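Local coordinates for protein GH26C (Muricauda sp. MAR_2010_75, PDB 6Q78) that probably hydrolyses internal beta-1,4-mannosidic linkages in mannan-type polysaccharides, as a family 26 glycoside hydrolase, at residues A283-P286 against F290-I293; R54-N59 against E326-A331. All coordinates share one frame; numbering follows the deposited sequence.

Interaction 1 (A283-P286 against F290-I293); sequences ARYP and FVDI
Y285 reaches V291 through ring atom CE1: CE1 of Y285 lies 3.6 Å from CG2 of V291, and the same CE1 comes to 3.8 Å from CB of V291. The methyl meets the ring obliquely. Chi1 of 178° at Y285 swings CG opposite the backbone N and brings the ring toward V291, although the bond to CB does not itself point there. The phenol oxygen passes 3.9 Å from CB of V291 (OH of Y285), but its polar partner is the carboxylate of D288, in the three-residue connection between the segments. F269 meets the Y285 ring in a T-shaped contact.

Next along the chain, P286 directs its ring at both F290 and V291. CG of P286 is 3.8 Å from CG2 of V291, the two side chains standing at about a right angle, so this one methyl is touched by both Y285 and P286. Both segments lie in the loop that leads from helix 278-281 into strand 293-298, one of the parallel strands of the (beta/alpha)8 barrel. CG of P286 also lies 4.1 Å from CB of F290. V291 and P286 both lean on F269 of the neighbouring strand 265-269, and P286 also touches W249 of helix 242-259.

Here the F290 ring turns back toward the proline backbone: CD2 of F290 comes to 3.3 Å from O of P286, an oblique approach. That carbonyl oxygen accepts a hydrogen bond from the side-chain amide of Q250. F290 itself rests on Q250 and T254 of helix 242-259.

Interaction 2 (R54-N59 against E326-A331); sequences RSFMVN and ERVKIA
F56 and V328 bring the two backbones closest, with 6.7 Å between their CA atoms. F56 ends a 3-10 turn, in which N of M57 bonds to O of R54 at 3.3 Å; V328 follows helix 306-327 with positive phi (55°) and closes it in a Schellman motif. The F56 ring meets the valine obliquely, its CD1 lying 3.6 Å from CG1 of V328, and CG2 of V328 lies 4.1 Å from the same CD1 of F56. With chi1 at -62°, CG of F56 stands opposite the carbonyl carbon, which parts the ring from the carbonyl oxygen. An alanine here would be likely to leave V328 without its ring partner and to uncover F48, which touches both residues. In the (beta/alpha)8 barrel this ties the segment before helix 64-76 to the turn from helix 306-327 into strand 330-336. Two waters bridge the polar groups: each is hydrogen-bonded to O of F56 at 2.7 Å and to NZ of K329, and the second also bonds O of V328 at 2.9 Å. NZ of K329 also hydrogen-bonds the backbone oxygens of V291 and D288, so its three protons are shared among four acceptors.

Overall arrangement
From the N terminus, the chain first runs through 54-59, ahead of helix 64-76, and meets its partner only 267 residues later, at 326-331. Interaction 2 thus closes a very long loop that spans most of the barrel strands. Interaction 1 is nested inside it and closes a short loop of its own, 283-286 onto 290-293, just before strand 293-298. With centres about 11 Å apart, the two touch directly through D292: its OD1 lies 2.9 Å from N of V58, a probable hydrogen bond, and its O lies 3.1 Å from N of I330, where strands 293-298 and 330-336 begin side by side.

Interaction 1 (A283-P286 against F290-I293)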
ATOM      1  N   ALA A 283     -16.027  -6.061   8.714  1.00 12.11           N
ATOM      2  CA  ALA A 283     -17.296  -6.221   8.004  1.00 14.19           C
ATOM      3  C   ALA A 283     -17.134  -6.866   6.623  1.00 12.54           C
ATOM      4  O   ALA A 283     -17.883  -7.792   6.269  1.00 16.05           O
ATOM      5  CB  ALA A 283     -18.044  -4.886   7.924  1.00 13.23           C
ATOM      6  N   ARG A 284     -16.190  -6.368   5.812  1.00 11.67           N
ATOM      7  CA  ARG A 284     -15.970  -6.909   4.469  1.00 11.98           C
ATOM      8  C   ARG A 284     -14.645  -7.651   4.351  1.00 12.84           C
ATOM      9  O   ARG A 284     -14.123  -7.803   3.240  1.00 14.01           O
ATOM     10  CB  ARG A 284     -16.075  -5.797   3.415  1.00 12.69           C
ATOM     11  CG  ARG A 284     -17.478  -5.228   3.355  1.00 17.72           C
ATOM     12  CD  ARG A 284     -17.691  -4.062   2.350  1.00 15.32           C
ATOM     13  NE  ARG A 284     -19.109  -3.728   2.417  1.00 14.22           N
ATOM     14  CZ  ARG A 284     -19.943  -3.633   1.394  1.00 14.10           C
ATOM     15  NH1 ARG A 284     -19.498  -3.759   0.152  1.00 16.85           N
ATOM     16  NH2 ARG A 284     -21.239  -3.407   1.626  1.00 17.06           N
ATOM     17  N   TYR A 285     -14.085  -8.089   5.481  1.00 12.92           N
ATOM     18  CA  TYR A 285     -12.826  -8.829   5.474  1.00 12.59           C
ATOM     19  C   TYR A 285     -13.041 -10.218   4.889  1.00 11.68           C
ATOM     20  O   TYR A 285     -14.003 -10.920   5.267  1.00 13.28           O
ATOM     21  CB  TYR A 285     -12.339  -8.909   6.912  1.00 11.12           C
ATOM     22  CG  TYR A 285     -11.059  -9.675   7.162  1.00 12.92           C
ATOM     23  CD1 TYR A 285      -9.818  -9.136   6.831  1.00 14.59           C
ATOM     24  CD2 TYR A 285     -11.098 -10.927   7.763  1.00 13.86           C
ATOM     25  CE1 TYR A 285      -8.640  -9.853   7.090  1.00 14.88           C
ATOM     26  CE2 TYR A 285      -9.944 -11.649   8.023  1.00 13.43           C
ATOM     27  CZ  TYR A 285      -8.721 -11.104   7.676  1.00 13.62           C
ATOM     28  OH  TYR A 285      -7.552 -11.808   7.959  1.00 16.59           O
ATOM     29  N   PRO A 286     -12.217 -10.631   3.922  1.00 12.08           N
ATOM     30  CA  PRO A 286     -12.464 -11.888   3.221  1.00 11.32           C
ATOM     31  C   PRO A 286     -11.933 -13.126   3.914  1.00 14.25           C
ATOM     32  O   PRO A 286     -12.152 -14.230   3.407  1.00 18.94           O
ATOM     33  CB  PRO A 286     -11.759 -11.676   1.881  1.00 10.93           C
ATOM     34  CG  PRO A 286     -10.604 -10.794   2.241  1.00 11.43           C
ATOM     35  CD  PRO A 286     -11.189  -9.815   3.243  1.00 13.90           C
ATOM     36  N   PHE A 290      -6.891 -15.268   3.180  1.00 11.41           N
ATOM     37  CA  PHE A 290      -6.848 -14.414   2.003  1.00 12.08           C
ATOM     38  C   PHE A 290      -6.098 -13.109   2.216  1.00 10.24           C
ATOM     39  O   PHE A 290      -5.925 -12.359   1.254  1.00 11.52           O
ATOM     40  CB  PHE A 290      -8.291 -14.119   1.550  1.00 11.03           C
ATOM     41  CG  PHE A 290      -9.001 -15.323   1.046  1.00 11.78           C
ATOM     42  CD1 PHE A 290      -8.767 -15.792  -0.242  1.00 12.55           C
ATOM     43  CD2 PHE A 290      -9.847 -16.048   1.878  1.00 14.15           C
ATOM     44  CE1 PHE A 290      -9.393 -16.947  -0.701  1.00 13.53           C
ATOM     45  CE2 PHE A 290     -10.492 -17.186   1.405  1.00 13.18           C
ATOM     46  CZ  PHE A 290     -10.253 -17.638   0.125  1.00 13.39           C
ATOM     47  N   VAL A 291      -5.616 -12.831   3.426  1.00 10.05           N
ATOM     48  CA  VAL A 291      -5.016 -11.536   3.742  1.00 10.22           C
ATOM     49  C   VAL A 291      -3.726 -11.788   4.514  1.00  9.50           C
ATOM     50  O   VAL A 291      -3.730 -12.564   5.478  1.00 10.08           O
ATOM     51  CB  VAL A 291      -5.971 -10.671   4.582  1.00 11.37           C
ATOM     52  CG1 VAL A 291      -5.239  -9.428   5.064  1.00 11.24           C
ATOM     53  CG2 VAL A 291      -7.215 -10.293   3.776  1.00 11.31           C
ATOM     54  N   ASP A 292      -2.645 -11.101   4.106  1.00  9.32           N
ATOM     55  CA  ASP A 292      -1.367 -11.122   4.834  1.00 10.27           C
ATOM     56  C   ASP A 292      -1.149  -9.868   5.672  1.00  8.77           C
ATOM     57  O   ASP A 292      -0.578  -9.932   6.773  1.00  9.43           O
ATOM     58  CB  ASP A 292      -0.210 -11.187   3.846  1.00  8.88           C
ATOM     59  CG  ASP A 292      -0.120 -12.526   3.115  1.00 12.36           C
ATOM     60  OD1 ASP A 292      -0.026 -13.587   3.816  1.00 12.99           O
ATOM     61  OD2 ASP A 292      -0.127 -12.513   1.856  1.00 11.40           O
ATOM     62  N   ILE A 293      -1.534  -8.714   5.121  1.00  9.13           N
ATOM     63  CA  ILE A 293      -1.330  -7.412   5.751  1.00  8.07           C
ATOM     64  C   ILE A 293      -2.695  -6.795   6.017  1.00  8.80           C
ATOM     65  O   ILE A 293      -3.510  -6.668   5.097  1.00  9.58           O
ATOM     66  CB  ILE A 293      -0.453  -6.496   4.887  1.00 10.08           C
ATOM     67  CG1 ILE A 293       0.980  -7.064   4.878  1.00 16.62           C
ATOM     68  CG2 ILE A 293      -0.524  -5.044   5.444  1.00 10.89           C
ATOM     69  CD1 ILE A 293       1.767  -6.875   3.587  1.00 22.33           C
TER

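Interaction 2 (R54-N59 against E326-A331)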
ATOM      1  N   ARG A  54       5.967 -19.794   6.524  1.00 16.09           N
ATOM      2  CA  ARG A  54       5.061 -20.201   5.454  1.00 14.47           C
ATOM      3  C   ARG A  54       3.699 -20.610   5.981  1.00 17.25           C
ATOM      4  O   ARG A  54       2.693 -20.419   5.286  1.00 17.94           O
ATOM      5  CB  ARG A  54       5.671 -21.379   4.686  1.00 17.04           C
ATOM      6  CG  ARG A  54       6.888 -20.972   3.843  1.00 19.26           C
ATOM      7  CD  ARG A  54       7.539 -22.176   3.148  1.00 15.54           C
ATOM      8  NE  ARG A  54       8.705 -21.710   2.407  1.00 16.12           N
ATOM      9  CZ  ARG A  54       8.653 -21.219   1.166  1.00 16.40           C
ATOM     10  NH1 ARG A  54       7.493 -21.187   0.502  1.00 14.77           N
ATOM     11  NH2 ARG A  54       9.766 -20.771   0.578  1.00 19.89           N
ATOM     12  N   SER A  55       3.637 -21.172   7.192  1.00 18.09           N
ATOM     13  CA  SER A  55       2.364 -21.643   7.721  1.00 17.18           C
ATOM     14  C   SER A  55       1.430 -20.504   8.116  1.00 16.79           C
ATOM     15  O   SER A  55       0.259 -20.765   8.427  1.00 18.98           O
ATOM     16  CB  SER A  55       2.590 -22.609   8.895  1.00 24.11           C
ATOM     17  OG  SER A  55       3.021 -21.901  10.051  1.00 29.48           O
ATOM     18  N   PHE A  56       1.913 -19.256   8.091  1.00 15.76           N
ATOM     19  CA  PHE A  56       1.115 -18.090   8.451  1.00 16.25           C
ATOM     20  C   PHE A  56       0.803 -17.201   7.265  1.00 14.07           C
ATOM     21  O   PHE A  56       0.227 -16.121   7.454  1.00 13.98           O
ATOM     22  CB  PHE A  56       1.830 -17.289   9.538  1.00 15.48           C
ATOM     23  CG  PHE A  56       2.012 -18.072  10.777  1.00 17.14           C
ATOM     24  CD1 PHE A  56       0.934 -18.315  11.602  1.00 18.08           C
ATOM     25  CD2 PHE A  56       3.235 -18.670  11.068  1.00 19.61           C
ATOM     26  CE1 PHE A  56       1.080 -19.078  12.737  1.00 23.69           C
ATOM     27  CE2 PHE A  56       3.373 -19.443  12.198  1.00 23.00           C
ATOM     28  CZ  PHE A  56       2.303 -19.637  13.023  1.00 20.50           C
ATOM     29  N   MET A  57       1.157 -17.635   6.061  1.00 14.72           N
ATOM     30  CA  MET A  57       1.050 -16.846   4.841  1.00 12.43           C
ATOM     31  C   MET A  57      -0.122 -17.292   3.971  1.00 12.70           C
ATOM     32  O   MET A  57      -0.481 -18.473   3.935  1.00 13.61           O
ATOM     33  CB  MET A  57       2.326 -16.951   4.019  1.00 11.78           C
ATOM     34  CG  MET A  57       3.481 -16.291   4.730  1.00 12.71           C
ATOM     35  SD  MET A  57       5.057 -16.514   3.870  1.00 14.91           S
ATOM     36  CE  MET A  57       4.730 -15.635   2.312  1.00 15.12           C
ATOM     37  N   VAL A  58      -0.710 -16.327   3.242  1.00 12.02           N
ATOM     38  CA  VAL A  58      -1.733 -16.687   2.257  1.00 12.36           C
ATOM     39  C   VAL A  58      -1.175 -17.724   1.293  1.00 12.51           C
ATOM     40  O   VAL A  58      -1.857 -18.693   0.917  1.00 13.60           O
ATOM     41  CB  VAL A  58      -2.223 -15.431   1.505  1.00 12.23           C
ATOM     42  CG1 VAL A  58      -3.052 -15.830   0.289  1.00 12.32           C
ATOM     43  CG2 VAL A  58      -3.045 -14.600   2.419  1.00 11.91           C
ATOM     44  N   ASN A  59       0.071 -17.529   0.862  1.00 13.38           N
ATOM     45  CA  ASN A  59       0.676 -18.440  -0.107  1.00 14.39           C
ATOM     46  C   ASN A  59       1.852 -19.164   0.531  1.00 12.15           C
ATOM     47  O   ASN A  59       2.977 -18.648   0.531  1.00 12.22           O
ATOM     48  CB  ASN A  59       1.107 -17.695  -1.369  1.00 12.49           C
ATOM     49  CG  ASN A  59       1.714 -18.609  -2.384  1.00 15.17           C
ATOM     50  OD1 ASN A  59       1.677 -19.842  -2.221  1.00 12.77           O
ATOM     51  ND2 ASN A  59       2.263 -18.030  -3.457  1.00 14.37           N
ATOM     52  N   GLU A 326      -3.516 -10.847  16.910  1.00 19.19           N
ATOM     53  CA  GLU A 326      -4.321 -12.040  17.169  1.00 19.40           C
ATOM     54  C   GLU A 326      -4.275 -13.037  16.009  1.00 19.73           C
ATOM     55  O   GLU A 326      -4.251 -14.259  16.240  1.00 18.80           O
ATOM     56  CB  GLU A 326      -5.755 -11.626  17.491  1.00 22.73           C
ATOM     57  CG  GLU A 326      -5.879 -11.084  18.904  1.00 32.82           C
ATOM     58  CD  GLU A 326      -7.225 -10.471  19.170  0.19 24.74           C
ATOM     59  OE1 GLU A 326      -7.367  -9.785  20.206  0.50 31.54           O
ATOM     60  OE2 GLU A 326      -8.130 -10.672  18.325  0.82 35.87           O
ATOM     61  N   ARG A 327      -4.238 -12.545  14.762  1.00 16.54           N
ATOM     62  CA  ARG A 327      -4.377 -13.390  13.580  1.00 15.25           C
ATOM     63  C   ARG A 327      -3.044 -13.658  12.893  1.00 13.87           C
ATOM     64  O   ARG A 327      -3.017 -14.295  11.837  1.00 15.97           O
ATOM     65  CB  ARG A 327      -5.396 -12.795  12.613  1.00 16.92           C
ATOM     66  CG  ARG A 327      -6.826 -12.868  13.196  1.00 22.50           C
ATOM     67  CD  ARG A 327      -7.687 -11.763  12.698  1.00 24.50           C
ATOM     68  NE  ARG A 327      -9.002 -11.808  13.340  1.00 24.26           N
ATOM     69  CZ  ARG A 327     -10.108 -12.253  12.750  1.00 24.81           C
ATOM     70  NH1 ARG A 327     -10.062 -12.706  11.503  1.00 21.67           N
ATOM     71  NH2 ARG A 327     -11.264 -12.246  13.411  1.00 23.08           N
ATOM     72  N   VAL A 328      -1.935 -13.246  13.506  1.00 16.81           N
ATOM     73  CA  VAL A 328      -0.593 -13.406  12.944  1.00 15.84           C
ATOM     74  C   VAL A 328      -0.507 -12.783  11.554  1.00 17.93           C
ATOM     75  O   VAL A 328      -0.092 -13.431  10.591  1.00 15.17           O
ATOM     76  CB  VAL A 328      -0.103 -14.872  12.978  1.00 13.41           C
ATOM     77  CG1 VAL A 328       1.389 -14.918  12.810  1.00 19.87           C
ATOM     78  CG2 VAL A 328      -0.523 -15.536  14.294  1.00 22.22           C
ATOM     79  N   LYS A 329      -0.918 -11.524  11.456  1.00 14.05           N
ATOM     80  CA  LYS A 329      -0.817 -10.696  10.259  1.00 12.02           C
ATOM     81  C   LYS A 329       0.171  -9.566  10.527  1.00 12.33           C
ATOM     82  O   LYS A 329       0.633  -9.372  11.653  1.00 11.76           O
ATOM     83  CB  LYS A 329      -2.173 -10.088   9.878  1.00 14.08           C
ATOM     84  CG  LYS A 329      -3.322 -11.106   9.698  1.00 17.64           C
ATOM     85  CD  LYS A 329      -2.921 -12.183   8.724  1.00 17.05           C
ATOM     86  CE  LYS A 329      -4.100 -13.110   8.438  1.00 15.75           C
ATOM     87  NZ  LYS A 329      -3.639 -14.292   7.658  1.00 12.04           N
ATOM     88  N   ILE A 330       0.482  -8.807   9.475  1.00 10.71           N
ATOM     89  CA  ILE A 330       1.268  -7.580   9.608  1.00  9.17           C
ATOM     90  C   ILE A 330       0.290  -6.409   9.553  1.00 10.82           C
ATOM     91  O   ILE A 330      -0.510  -6.306   8.605  1.00 12.68           O
ATOM     92  CB  ILE A 330       2.263  -7.467   8.444  1.00  8.82           C
ATOM     93  CG1 ILE A 330       3.285  -8.617   8.521  1.00  9.53           C
ATOM     94  CG2 ILE A 330       3.007  -6.119   8.461  1.00 11.23           C
ATOM     95  CD1 ILE A 330       3.813  -8.976   7.122  1.00 12.30           C
ATOM     96  N   ALA A 331       0.352  -5.514  10.548  1.00 11.36           N
ATOM     97  CA  ALA A 331      -0.496  -4.324  10.489  1.00  9.04           C
ATOM     98  C   ALA A 331       0.230  -3.166   9.800  1.00  9.44           C
ATOM     99  O   ALA A 331       1.470  -3.109   9.765  1.00 10.95           O
ATOM    100  CB  ALA A 331      -0.944  -3.908  11.895  1.00 12.80           C
TER
HETATM  101  O   HOH W   1      -1.326 -14.500   6.018  1.00 13.67           O
HETATM  102  O   HOH W   2      -1.595 -15.557   9.390  1.00 15.91           O